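Local coordinates for protein mevalonate kinase, putative (Leishmania major, PDB 2HFS) that probably phosphorylates (R)-mevalonate with ATP to give (R)-5-phosphomevalonate, an early step of isoprenoid and sterol biosynthesis, at residues K15-Y19 with V120-A125; A34-G40 with G165-R171; E46-N52 with G97-G103; S155-T160 with K176-K180. Numbering follows the deposited sequence.

Contact 1: residues K15-Y19 with V120-A125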
loop_
_atom_site.group_PDB
_atom_site.type_symbol
_atom_site.label_atom_id
_atom_site.label_comp_id
_atom_site.label_asym_id
_atom_site.label_seq_id
_atom_site.Cartn_x
_atom_site.Cartn_y
_atom_site.Cartn_z
ATOM N N LYS A 15 -1.820 8.351 -19.177
ATOM C CA LYS A 15 -1.981 7.176 -18.328
ATOM C C LYS A 15 -1.817 7.560 -16.842
ATOM O O LYS A 15 -0.715 7.490 -16.267
ATOM C CB LYS A 15 -1.022 6.061 -18.747
ATOM C CG LYS A 15 -1.283 4.735 -18.041
ATOM C CD LYS A 15 -0.732 3.550 -18.830
ATOM C CE LYS A 15 -1.016 2.248 -18.105
ATOM N NZ LYS A 15 -2.442 1.866 -18.260
ATOM N N ASN A 16 -2.929 7.990 -16.248
ATOM C CA ASN A 16 -2.944 8.529 -14.892
ATOM C C ASN A 16 -3.192 7.434 -13.891
ATOM O O ASN A 16 -4.305 6.949 -13.764
ATOM C CB ASN A 16 -3.996 9.616 -14.771
ATOM C CG ASN A 16 -3.715 10.764 -15.691
ATOM O OD1 ASN A 16 -2.704 11.467 -15.540
ATOM N ND2 ASN A 16 -4.563 10.933 -16.681
ATOM N N ILE A 17 -2.132 7.054 -13.186
ATOM C CA ILE A 17 -2.203 5.896 -12.317
ATOM C C ILE A 17 -1.705 6.198 -10.903
ATOM O O ILE A 17 -0.976 7.177 -10.683
ATOM C CB ILE A 17 -1.368 4.735 -12.924
ATOM C CG1 ILE A 17 0.132 5.024 -12.788
ATOM C CG2 ILE A 17 -1.777 4.458 -14.397
ATOM C CD1 ILE A 17 1.039 3.951 -13.354
ATOM N N GLY A 18 -2.049 5.303 -9.980
ATOM C CA GLY A 18 -1.478 5.282 -8.614
ATOM C C GLY A 18 -1.070 3.854 -8.301
ATOM O O GLY A 18 -1.847 2.930 -8.539
ATOM N N TYR A 19 0.159 3.659 -7.813
ATOM C CA TYR A 19 0.635 2.306 -7.507
ATOM C C TYR A 19 0.047 1.748 -6.216
ATOM O O TYR A 19 -0.280 2.516 -5.300
ATOM C CB TYR A 19 2.153 2.279 -7.442
ATOM C CG TYR A 19 2.839 2.881 -8.645
ATOM C CD1 TYR A 19 2.893 2.200 -9.862
ATOM C CD2 TYR A 19 3.422 4.154 -8.576
ATOM C CE1 TYR A 19 3.539 2.756 -10.971
ATOM C CE2 TYR A 19 4.072 4.713 -9.687
ATOM C CZ TYR A 19 4.124 3.991 -10.871
ATOM O OH TYR A 19 4.735 4.528 -11.989
ATOM N N VAL A 120 -4.558 9.030 -5.753
ATOM C CA VAL A 120 -3.393 9.430 -6.543
ATOM C C VAL A 120 -3.766 9.498 -8.023
ATOM O O VAL A 120 -3.560 10.528 -8.675
ATOM C CB VAL A 120 -2.166 8.525 -6.303
ATOM C CG1 VAL A 120 -1.098 8.750 -7.361
ATOM C CG2 VAL A 120 -1.586 8.786 -4.893
ATOM N N ALA A 121 -4.348 8.415 -8.542
ATOM C CA ALA A 121 -4.732 8.359 -9.955
ATOM C C ALA A 121 -5.664 9.521 -10.317
ATOM O O ALA A 121 -5.481 10.189 -11.351
ATOM C CB ALA A 121 -5.393 7.013 -10.262
ATOM N N PHE A 122 -6.634 9.777 -9.444
ATOM C CA PHE A 122 -7.590 10.880 -9.591
ATOM C C PHE A 122 -6.903 12.253 -9.672
ATOM O O PHE A 122 -7.199 13.037 -10.574
ATOM C CB PHE A 122 -8.597 10.823 -8.419
ATOM C CG PHE A 122 -9.757 11.785 -8.540
ATOM C CD1 PHE A 122 -10.311 12.102 -9.772
ATOM C CD2 PHE A 122 -10.286 12.373 -7.388
ATOM C CE1 PHE A 122 -11.408 13.006 -9.861
ATOM C CE2 PHE A 122 -11.373 13.263 -7.458
ATOM C CZ PHE A 122 -11.935 13.574 -8.694
ATOM N N SER A 123 -6.005 12.534 -8.720
ATOM C CA SER A 123 -5.239 13.776 -8.698
ATOM C C SER A 123 -4.464 13.985 -9.987
ATOM O O SER A 123 -4.434 15.088 -10.523
ATOM C CB SER A 123 -4.297 13.786 -7.501
ATOM O OG SER A 123 -5.059 13.814 -6.296
ATOM N N ARG A 124 -3.823 12.923 -10.467
ATOM C CA ARG A 124 -3.093 12.958 -11.728
ATOM C C ARG A 124 -4.012 13.251 -12.917
ATOM O O ARG A 124 -3.688 14.094 -13.747
ATOM C CB ARG A 124 -2.315 11.648 -11.942
ATOM C CG ARG A 124 -1.082 11.494 -11.021
ATOM C CD ARG A 124 -0.083 10.429 -11.493
ATOM N NE ARG A 124 1.045 10.252 -10.576
ATOM C CZ ARG A 124 2.064 11.096 -10.450
ATOM N NH1 ARG A 124 2.121 12.220 -11.173
ATOM N NH2 ARG A 124 3.025 10.826 -9.583
ATOM N N ALA A 125 -5.154 12.565 -12.991
ATOM C CA ALA A 125 -6.117 12.796 -14.087
ATOM C C ALA A 125 -6.690 14.205 -14.074
ATOM O O ALA A 125 -6.869 14.799 -15.136
ATOM C CB ALA A 125 -7.235 11.773 -14.048
HETATM O O HOH W 1 1.604 7.582 -9.521
#
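Here a sheet strand meets a covering helix in the N-terminal part of the GHMP kinase fold. Strand 17-19 runs nearly antiparallel to helix 120-125, at 151°, and the axes approach to 6.2 Å. So close an approach requires small groups. Gly-18 faces the helix without a side chain, and its CA lies 3.7 Å from CG1 of Val-120. Ala-121 fills the middle: its CB is 3.7 Å from Asn-16 O and 3.8 Å from Ile-17 C. Ile-17 turns its own side chain away, so its backbone makes the contact.

Asn-16, with chi1 in the m well, reaches over the next helical turn. Its CG lies 3.5 Å from CA of Ala-125. Its OD1 is 3.3 Å from Arg-124 O, but both are acceptors and no bond forms. The amide ND2 instead binds Glu-128, one turn further along the helix.

Arg-124 starts from an m chi1, and its t chi2 and chi3 extend it past the carbonyl of Ile-17. Its CD comes 3.5 Å from Ile-17 O. NH2 is held by Thr-163 O and Asp-136. Water 1 lies 2.9 Å from Arg-124 NE, whose proton it accepts, and 2.9 Å from Ile-17 O, one of several acceptors in reach.

Contact 2: residues A34-G40 with G165-R171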
loop_
_atom_site.group_PDB
_atom_site.type_symbol
_atom_site.label_atom_id
_atom_site.label_comp_id
_atom_site.label_asym_id
_atom_site.label_seq_id
_atom_site.Cartn_x
_atom_site.Cartn_y
_atom_site.Cartn_z
ATOM N N ALA A 34 11.025 3.659 14.556
ATOM C CA ALA A 34 11.885 2.756 13.792
ATOM C C ALA A 34 11.757 3.074 12.312
ATOM O O ALA A 34 10.761 3.640 11.882
ATOM C CB ALA A 34 11.506 1.300 14.074
ATOM N N GLU A 35 12.771 2.735 11.532
ATOM C CA GLU A 35 12.694 2.920 10.081
ATOM C C GLU A 35 11.836 1.798 9.491
ATOM O O GLU A 35 11.852 0.673 9.995
ATOM C CB GLU A 35 14.084 2.890 9.450
ATOM C CG GLU A 35 15.106 3.866 10.041
ATOM C CD GLU A 35 16.411 3.904 9.257
ATOM O OE1 GLU A 35 16.643 3.048 8.376
ATOM O OE2 GLU A 35 17.224 4.805 9.516
ATOM N N ALA A 36 11.085 2.114 8.437
ATOM C CA ALA A 36 10.258 1.133 7.732
ATOM C C ALA A 36 10.600 1.109 6.239
ATOM O O ALA A 36 11.077 2.096 5.684
ATOM C CB ALA A 36 8.762 1.423 7.949
ATOM N N ILE A 37 10.401 -0.036 5.602
ATOM C CA ILE A 37 10.609 -0.152 4.177
ATOM C C ILE A 37 9.253 -0.483 3.571
ATOM O O ILE A 37 8.639 -1.511 3.889
ATOM C CB ILE A 37 11.708 -1.206 3.819
ATOM C CG1 ILE A 37 13.053 -0.867 4.502
ATOM C CG2 ILE A 37 11.878 -1.319 2.284
ATOM C CD1 ILE A 37 14.193 -1.941 4.335
ATOM N N VAL A 38 8.788 0.425 2.723
ATOM C CA VAL A 38 7.532 0.278 2.015
ATOM C C VAL A 38 7.801 0.144 0.521
ATOM O O VAL A 38 8.722 0.770 -0.035
ATOM C CB VAL A 38 6.575 1.457 2.285
ATOM C CG1 VAL A 38 5.257 1.251 1.560
ATOM C CG2 VAL A 38 6.329 1.622 3.781
ATOM N N ALA A 39 7.002 -0.693 -0.124
ATOM C CA ALA A 39 7.219 -0.993 -1.513
ATOM C C ALA A 39 6.010 -0.551 -2.306
ATOM O O ALA A 39 4.892 -1.036 -2.068
ATOM C CB ALA A 39 7.482 -2.459 -1.683
ATOM N N GLY A 40 6.222 0.392 -3.215
ATOM C CA GLY A 40 5.198 0.772 -4.185
ATOM C C GLY A 40 5.302 -0.158 -5.376
ATOM O O GLY A 40 6.299 -0.129 -6.113
ATOM N N GLY A 165 6.011 5.188 -6.340
ATOM C CA GLY A 165 6.407 3.788 -6.576
ATOM C C GLY A 165 7.784 3.432 -6.012
ATOM O O GLY A 165 8.428 4.258 -5.353
ATOM N N GLY A 166 8.223 2.200 -6.262
ATOM C CA GLY A 166 9.570 1.749 -5.877
ATOM C C GLY A 166 9.691 1.446 -4.393
ATOM O O GLY A 166 8.691 1.311 -3.712
ATOM N N LEU A 167 10.918 1.298 -3.902
ATOM C CA LEU A 167 11.147 1.106 -2.479
ATOM C C LEU A 167 11.344 2.452 -1.823
ATOM O O LEU A 167 11.925 3.368 -2.423
ATOM C CB LEU A 167 12.361 0.217 -2.226
ATOM C CG LEU A 167 12.309 -1.222 -2.717
ATOM C CD1 LEU A 167 13.562 -1.943 -2.254
ATOM C CD2 LEU A 167 11.056 -1.982 -2.255
ATOM N N ILE A 168 10.849 2.560 -0.596
ATOM C CA ILE A 168 10.766 3.828 0.116
ATOM C C ILE A 168 11.079 3.618 1.586
ATOM O O ILE A 168 10.463 2.779 2.246
ATOM C CB ILE A 168 9.367 4.450 -0.064
ATOM C CG1 ILE A 168 9.150 4.801 -1.543
ATOM C CG2 ILE A 168 9.156 5.677 0.868
ATOM C CD1 ILE A 168 7.814 5.410 -1.871
ATOM N N LEU A 169 12.034 4.402 2.080
ATOM C CA LEU A 169 12.363 4.431 3.496
ATOM C C LEU A 169 11.422 5.397 4.200
ATOM O O LEU A 169 11.321 6.573 3.824
ATOM C CB LEU A 169 13.826 4.849 3.693
ATOM C CG LEU A 169 14.503 4.595 5.045
ATOM C CD1 LEU A 169 14.676 3.087 5.304
ATOM C CD2 LEU A 169 15.855 5.309 5.068
ATOM N N TYR A 170 10.739 4.889 5.222
ATOM C CA TYR A 170 9.659 5.591 5.910
ATOM C C TYR A 170 9.946 5.633 7.398
ATOM O O TYR A 170 10.131 4.595 8.034
ATOM C CB TYR A 170 8.331 4.880 5.586
ATOM C CG TYR A 170 7.144 4.966 6.555
ATOM C CD1 TYR A 170 6.343 3.841 6.765
ATOM C CD2 TYR A 170 6.781 6.153 7.195
ATOM C CE1 TYR A 170 5.243 3.875 7.601
ATOM C CE2 TYR A 170 5.666 6.202 8.041
ATOM C CZ TYR A 170 4.905 5.053 8.235
ATOM O OH TYR A 170 3.799 5.050 9.064
ATOM N N ARG A 171 10.036 6.844 7.942
ATOM C CA ARG A 171 10.256 7.007 9.379
ATOM C C ARG A 171 9.621 8.275 9.933
ATOM O O ARG A 171 9.496 9.280 9.233
ATOM C CB ARG A 171 11.751 6.948 9.724
ATOM C CG ARG A 171 12.610 8.037 9.119
ATOM C CD ARG A 171 14.052 8.004 9.597
ATOM N NE ARG A 171 14.173 8.430 10.990
ATOM C CZ ARG A 171 15.231 8.206 11.765
ATOM N NH1 ARG A 171 16.281 7.539 11.301
ATOM N NH2 ARG A 171 15.231 8.638 13.018
HETATM O O HOH W 2 17.068 7.045 8.390
#
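Strands 36-40 and 166-171 pair antiparallel inside the mixed sheet of the GHMP kinase fold. Side chains alternate between two faces. On one, the small Ala-36 and the branched Val-38 make a shallow seat for the Tyr-170 ring. CD1 of Tyr-170 lies 3.6 Å from Ala-36 CB and 3.7 Å from Val-38 CG2. On the other face, Leu-167 bends over the small Ala-39, its CD2 3.7 Å from Ala-39 CB. Ile-37 meets Leu-169 more loosely, CG1 to CD1 at 4.3 Å. This face is covered by helix 216-239, which touches Leu-167 and Leu-169.

A CB on Gly-40 would clash with Gly-165 CA, and positive phi suits Gly-165 and Gly-166 to glycine. Six backbone hydrogen bonds join the strands, among them Val-38 N to Ile-168 O at 2.9 Å. Glu-35 OE2 forms a salt bridge with Arg-171 NH1 at 3.4 Å, also bridged by water 2; Glu-35 OE1 pairs with Arg-234. The pairing rests on backbone bonds and apolar fit, with charge confined to the Glu-35 and Arg-171 end.

Contact 3: residues E46-N52 with G97-G103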
loop_
_atom_site.group_PDB
_atom_site.type_symbol
_atom_site.label_atom_id
_atom_site.label_comp_id
_atom_site.label_asym_id
_atom_site.label_seq_id
_atom_site.Cartn_x
_atom_site.Cartn_y
_atom_site.Cartn_z
ATOM N N GLU A 46 -5.855 2.946 -12.411
ATOM C CA GLU A 46 -5.883 4.053 -13.387
ATOM C C GLU A 46 -7.211 4.823 -13.337
ATOM O O GLU A 46 -8.277 4.214 -13.142
ATOM C CB GLU A 46 -5.598 3.527 -14.796
ATOM C CG GLU A 46 -5.795 4.586 -15.883
ATOM C CD GLU A 46 -5.445 4.110 -17.282
ATOM O OE1 GLU A 46 -5.551 2.895 -17.556
ATOM O OE2 GLU A 46 -5.066 4.973 -18.111
ATOM N N CYS A 47 -7.134 6.154 -13.466
ATOM C CA CYS A 47 -8.309 7.020 -13.541
ATOM C C CYS A 47 -8.330 7.740 -14.899
ATOM O O CYS A 47 -7.311 8.299 -15.344
ATOM C CB CYS A 47 -8.339 8.026 -12.374
ATOM S SG CYS A 47 -9.625 9.289 -12.552
ATOM N N ARG A 48 -9.486 7.690 -15.560
ATOM C CA ARG A 48 -9.740 8.422 -16.794
ATOM C C ARG A 48 -10.901 9.353 -16.506
ATOM O O ARG A 48 -11.871 8.961 -15.824
ATOM C CB ARG A 48 -10.152 7.474 -17.927
ATOM C CG ARG A 48 -9.081 6.548 -18.472
ATOM C CD ARG A 48 -9.587 5.587 -19.581
ATOM N NE ARG A 48 -9.826 6.295 -20.841
ATOM C CZ ARG A 48 -9.836 5.743 -22.061
ATOM N NH1 ARG A 48 -9.607 4.443 -22.223
ATOM N NH2 ARG A 48 -10.063 6.504 -23.127
ATOM N N LEU A 49 -10.801 10.565 -17.040
ATOM C CA LEU A 49 -11.803 11.597 -16.863
ATOM C C LEU A 49 -12.245 12.194 -18.195
ATOM O O LEU A 49 -11.461 12.278 -19.127
ATOM C CB LEU A 49 -11.229 12.725 -16.008
ATOM C CG LEU A 49 -10.862 12.404 -14.563
ATOM C CD1 LEU A 49 -10.277 13.671 -13.961
ATOM C CD2 LEU A 49 -12.102 11.959 -13.769
ATOM N N GLU A 50 -13.505 12.598 -18.264
ATOM C CA GLU A 50 -13.984 13.448 -19.342
ATOM C C GLU A 50 -15.121 14.334 -18.872
ATOM O O GLU A 50 -15.814 14.013 -17.907
ATOM C CB GLU A 50 -14.417 12.609 -20.522
ATOM C CG GLU A 50 -15.473 11.581 -20.182
ATOM C CD GLU A 50 -15.807 10.770 -21.404
ATOM O OE1 GLU A 50 -15.003 9.889 -21.768
ATOM O OE2 GLU A 50 -16.847 11.049 -22.013
ATOM N N ILE A 51 -15.298 15.452 -19.563
ATOM C CA ILE A 51 -16.331 16.423 -19.225
ATOM C C ILE A 51 -17.712 15.826 -19.414
ATOM O O ILE A 51 -17.897 14.923 -20.237
ATOM C CB ILE A 51 -16.109 17.751 -20.006
ATOM C CG1 ILE A 51 -16.161 17.545 -21.526
ATOM C CG2 ILE A 51 -14.765 18.367 -19.610
ATOM C CD1 ILE A 51 -15.973 18.858 -22.339
ATOM N N ASN A 52 -18.661 16.271 -18.595
ATOM C CA ASN A 52 -20.036 15.792 -18.666
ATOM C C ASN A 52 -20.915 17.036 -18.784
ATOM O O ASN A 52 -21.416 17.530 -17.792
ATOM C CB ASN A 52 -20.365 14.961 -17.410
ATOM C CG ASN A 52 -21.423 13.872 -17.663
ATOM O OD1 ASN A 52 -21.732 13.529 -18.806
ATOM N ND2 ASN A 52 -21.950 13.313 -16.589
ATOM N N GLY A 97 -20.221 18.600 -15.168
ATOM C CA GLY A 97 -19.545 17.683 -14.272
ATOM C C GLY A 97 -18.493 16.882 -15.006
ATOM O O GLY A 97 -17.995 17.298 -16.061
ATOM N N LEU A 98 -18.157 15.731 -14.430
ATOM C CA LEU A 98 -17.169 14.829 -14.992
ATOM C C LEU A 98 -17.672 13.390 -14.942
ATOM O O LEU A 98 -18.326 12.975 -13.984
ATOM C CB LEU A 98 -15.838 14.914 -14.207
ATOM C CG LEU A 98 -15.040 16.233 -14.204
ATOM C CD1 LEU A 98 -13.827 16.157 -13.274
ATOM C CD2 LEU A 98 -14.576 16.651 -15.596
ATOM N N LYS A 99 -17.339 12.625 -15.969
ATOM C CA LYS A 99 -17.465 11.191 -15.891
ATOM C C LYS A 99 -16.092 10.640 -15.550
ATOM O O LYS A 99 -15.107 11.003 -16.197
ATOM C CB LYS A 99 -17.972 10.620 -17.218
ATOM C CG LYS A 99 -19.492 10.756 -17.363
ATOM C CD LYS A 99 -19.981 10.377 -18.762
ATOM C CE LYS A 99 -20.370 8.929 -18.868
ATOM N NZ LYS A 99 -20.996 8.641 -20.197
HETATM N N MSE A 100 -16.055 9.772 -14.543
HETATM C CA MSE A 100 -14.825 9.177 -14.021
HETATM C C MSE A 100 -14.869 7.674 -14.307
HETATM O O MSE A 100 -15.822 6.979 -13.920
HETATM C CB MSE A 100 -14.750 9.442 -12.513
HETATM C CG MSE A 100 -13.436 9.061 -11.864
HETATM SE SE MSE A 100 -13.423 9.481 -9.929
HETATM C CE MSE A 100 -11.717 8.713 -9.582
ATOM N N PHE A 101 -13.860 7.163 -15.002
ATOM C CA PHE A 101 -13.732 5.715 -15.161
ATOM C C PHE A 101 -12.563 5.227 -14.317
ATOM O O PHE A 101 -11.475 5.789 -14.414
ATOM C CB PHE A 101 -13.529 5.350 -16.628
ATOM C CG PHE A 101 -13.316 3.878 -16.856
ATOM C CD1 PHE A 101 -14.411 3.031 -17.064
ATOM C CD2 PHE A 101 -12.032 3.339 -16.862
ATOM C CE1 PHE A 101 -14.226 1.661 -17.274
ATOM C CE2 PHE A 101 -11.833 1.957 -17.063
ATOM C CZ PHE A 101 -12.923 1.125 -17.271
ATOM N N ILE A 102 -12.784 4.224 -13.458
ATOM C CA ILE A 102 -11.655 3.704 -12.640
ATOM C C ILE A 102 -11.306 2.278 -13.016
ATOM O O ILE A 102 -12.173 1.392 -12.975
ATOM C CB ILE A 102 -11.905 3.778 -11.105
ATOM C CG1 ILE A 102 -12.741 4.996 -10.691
ATOM C CG2 ILE A 102 -10.560 3.751 -10.349
ATOM C CD1 ILE A 102 -13.057 4.999 -9.192
ATOM N N GLY A 103 -10.026 2.053 -13.314
ATOM C CA GLY A 103 -9.542 0.758 -13.790
ATOM C C GLY A 103 -8.166 0.371 -13.286
ATOM O O GLY A 103 -7.850 0.556 -12.099
#
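Three pairs of backbone hydrogen bonds join strands 46-52 and 97-103 between Arg-48 and Asn-52. Arg-48 N donates to Phe-101 O at 3.0 Å, and Phe-101 N returns a bond to Arg-48 O at 2.8 Å. Glu-50 N binds Lys-99 O at 3.1 Å, and Lys-99 N binds Glu-50 O at 2.8 Å. At one end Asn-52 N reaches Gly-97 O at 2.8 Å and Gly-97 N reaches Asn-52 O at 3.1 Å. This is an antiparallel ladder in the mixed sheet of the GHMP kinase fold. The alternating residues turn their backbone groups to neighbours: Cys-47 bonds Asn-16, Leu-49 bonds Thr-12, and Leu-98 bonds Gly-57 and Gln-59.

The face with Cys-47, Leu-49 and Met-100 (selenomethionine) is apolar. Leu-49 CD2 lies 3.7 Å from Met-100 CG, and helix 114-130 packs on Leu-49 and Leu-98. Arg-48, Glu-50, Lys-99 and Phe-101 line the other face. There the Asn-52 OD1 atom meets Lys-99 through carbon, at CD, 3.6 Å away.

Contact 4: residues S155-T160 with K176-K180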
loop_
_atom_site.group_PDB
_atom_site.type_symbol
_atom_site.label_atom_id
_atom_site.label_comp_id
_atom_site.label_asym_id
_atom_site.label_seq_id
_atom_site.Cartn_x
_atom_site.Cartn_y
_atom_site.Cartn_z
ATOM N N SER A 155 -0.890 8.153 7.662
ATOM C CA SER A 155 0.480 8.435 8.080
ATOM C C SER A 155 1.242 9.117 6.945
ATOM O O SER A 155 2.146 9.916 7.182
ATOM C CB SER A 155 1.191 7.133 8.438
ATOM O OG SER A 155 1.180 6.239 7.338
ATOM N N GLY A 156 0.860 8.784 5.716
ATOM C CA GLY A 156 1.533 9.283 4.528
ATOM C C GLY A 156 2.145 8.202 3.649
ATOM O O GLY A 156 2.382 8.434 2.457
ATOM N N ALA A 157 2.404 7.023 4.216
ATOM C CA ALA A 157 3.112 5.975 3.475
ATOM C C ALA A 157 2.337 5.440 2.285
ATOM O O ALA A 157 2.942 5.046 1.292
ATOM C CB ALA A 157 3.561 4.830 4.387
ATOM N N ASP A 158 1.008 5.431 2.369
ATOM C CA ASP A 158 0.222 4.879 1.268
ATOM C C ASP A 158 0.235 5.814 0.057
ATOM O O ASP A 158 0.525 5.378 -1.052
ATOM C CB ASP A 158 -1.210 4.558 1.694
ATOM C CG ASP A 158 -1.295 3.393 2.664
ATOM O OD1 ASP A 158 -0.241 2.934 3.203
ATOM O OD2 ASP A 158 -2.399 2.874 2.953
ATOM N N ASN A 159 -0.067 7.095 0.279
ATOM C CA ASN A 159 -0.020 8.080 -0.800
ATOM C C ASN A 159 1.373 8.249 -1.381
ATOM O O ASN A 159 1.530 8.406 -2.591
ATOM C CB ASN A 159 -0.635 9.438 -0.423
ATOM C CG ASN A 159 -0.187 9.953 0.929
ATOM O OD1 ASN A 159 -0.776 9.613 1.969
ATOM N ND2 ASN A 159 0.815 10.832 0.927
ATOM N N THR A 160 2.387 8.193 -0.528
ATOM C CA THR A 160 3.742 8.403 -1.010
ATOM C C THR A 160 4.165 7.231 -1.919
ATOM O O THR A 160 4.742 7.436 -2.993
ATOM C CB THR A 160 4.711 8.613 0.185
ATOM O OG1 THR A 160 4.341 9.805 0.906
ATOM C CG2 THR A 160 6.107 8.949 -0.323
ATOM N N LYS A 176 7.542 14.086 12.342
ATOM C CA LYS A 176 6.557 13.779 11.305
ATOM C C LYS A 176 7.061 12.643 10.423
ATOM O O LYS A 176 8.202 12.206 10.560
ATOM C CB LYS A 176 6.225 15.017 10.459
ATOM C CG LYS A 176 7.310 15.459 9.469
ATOM C CD LYS A 176 6.673 15.925 8.159
ATOM C CE LYS A 176 7.610 16.802 7.324
ATOM N NZ LYS A 176 7.493 18.258 7.652
ATOM N N SER A 177 6.205 12.164 9.525
ATOM C CA SER A 177 6.602 11.159 8.545
ATOM C C SER A 177 7.619 11.742 7.567
ATOM O O SER A 177 7.410 12.826 7.012
ATOM C CB SER A 177 5.376 10.624 7.800
ATOM O OG SER A 177 4.539 9.883 8.678
ATOM N N VAL A 178 8.732 11.028 7.400
ATOM C CA VAL A 178 9.800 11.404 6.470
ATOM C C VAL A 178 10.038 10.240 5.513
ATOM O O VAL A 178 10.136 9.088 5.949
ATOM C CB VAL A 178 11.107 11.798 7.227
ATOM C CG1 VAL A 178 12.363 11.531 6.390
ATOM C CG2 VAL A 178 11.052 13.253 7.640
ATOM N N PHE A 179 10.094 10.553 4.218
ATOM C CA PHE A 179 10.250 9.556 3.163
ATOM C C PHE A 179 11.420 9.849 2.225
ATOM O O PHE A 179 11.617 10.982 1.798
ATOM C CB PHE A 179 8.964 9.451 2.336
ATOM C CG PHE A 179 7.730 9.147 3.147
ATOM C CD1 PHE A 179 6.859 10.165 3.517
ATOM C CD2 PHE A 179 7.431 7.835 3.523
ATOM C CE1 PHE A 179 5.716 9.893 4.258
ATOM C CE2 PHE A 179 6.292 7.554 4.264
ATOM C CZ PHE A 179 5.436 8.580 4.637
ATOM N N LYS A 180 12.187 8.814 1.898
ATOM C CA LYS A 180 13.201 8.901 0.842
ATOM C C LYS A 180 13.258 7.612 0.039
ATOM O O LYS A 180 12.979 6.541 0.573
ATOM C CB LYS A 180 14.589 9.260 1.394
ATOM C CG LYS A 180 14.897 8.755 2.797
ATOM C CD LYS A 180 15.933 9.675 3.481
ATOM C CE LYS A 180 15.702 9.780 4.996
ATOM N NZ LYS A 180 16.366 8.683 5.768
#
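This is an aromatic side chain from a sheet strand packed against the first turn of a helix. It lies where helix 157-164 begins, beside strand 177-182 of the mixed sheet in the GHMP kinase fold. Phe-179 makes most of the contact. Its CZ lies 3.5 Å from Gly-156 C and 3.4 Å from Ala-157 N, so the ring tip meets the backbone at the helix start. Ala-157 CB adds an apolar touch, 3.9 Å from CE2 of Phe-179. Thr-160 sits over a ring face. Its CB is 4.2 Å from the centroid of the Phe-179 ring and 6° off the normal, a CH-pi contact. Tyr-170 of strand 166-172 also meets the Phe-179 ring.

Gly-156 holds the N-cap position. A CB there would be tight against Phe-179 CE1, and the backbone angles of Gly-156 themselves call for glycine. Its carbonyl starts the helix, accepting from Thr-160 N at 3.0 Å and from Thr-160 OG1 at 2.9 Å. Thr-160 OG1 also bonds Asn-140 ND2. Ser-155 OG takes a weak bond from Ala-157 N at 3.4 Å.

One hydrogen bond crosses between the segments: Ser-177 OG donates to Ser-155 O at 2.8 Å. The strand therefore ties the loop before the helix with one polar link, while the remaining contact is ring packing on backbone and small side chains.

Overall arrangement
All four contacts reach the same mixed sheet. Contacts 2 and 3 are strand pairings on distant parts of the long strand 36-52, with centres about 30 Å apart on opposite sides of the chain's centre. Contacts 1 and 4 are helix-strand packing. Contacts 1 and 2 are buried; contacts 3 and 4 are partly buried. The ladders rely on backbone hydrogen bonds, whereas contact 1 has no direct hydrogen bond and contact 4 has one, from a serine side chain. Contact 1 joins contact 3 through Asn-16 and Cys-47, and Ala-125 packs on Leu-49. Contacts 2 and 4 share the Tyr-170 and Phe-179 packing. Contact 1 touches contact 4 where Val-120 meets Asn-159.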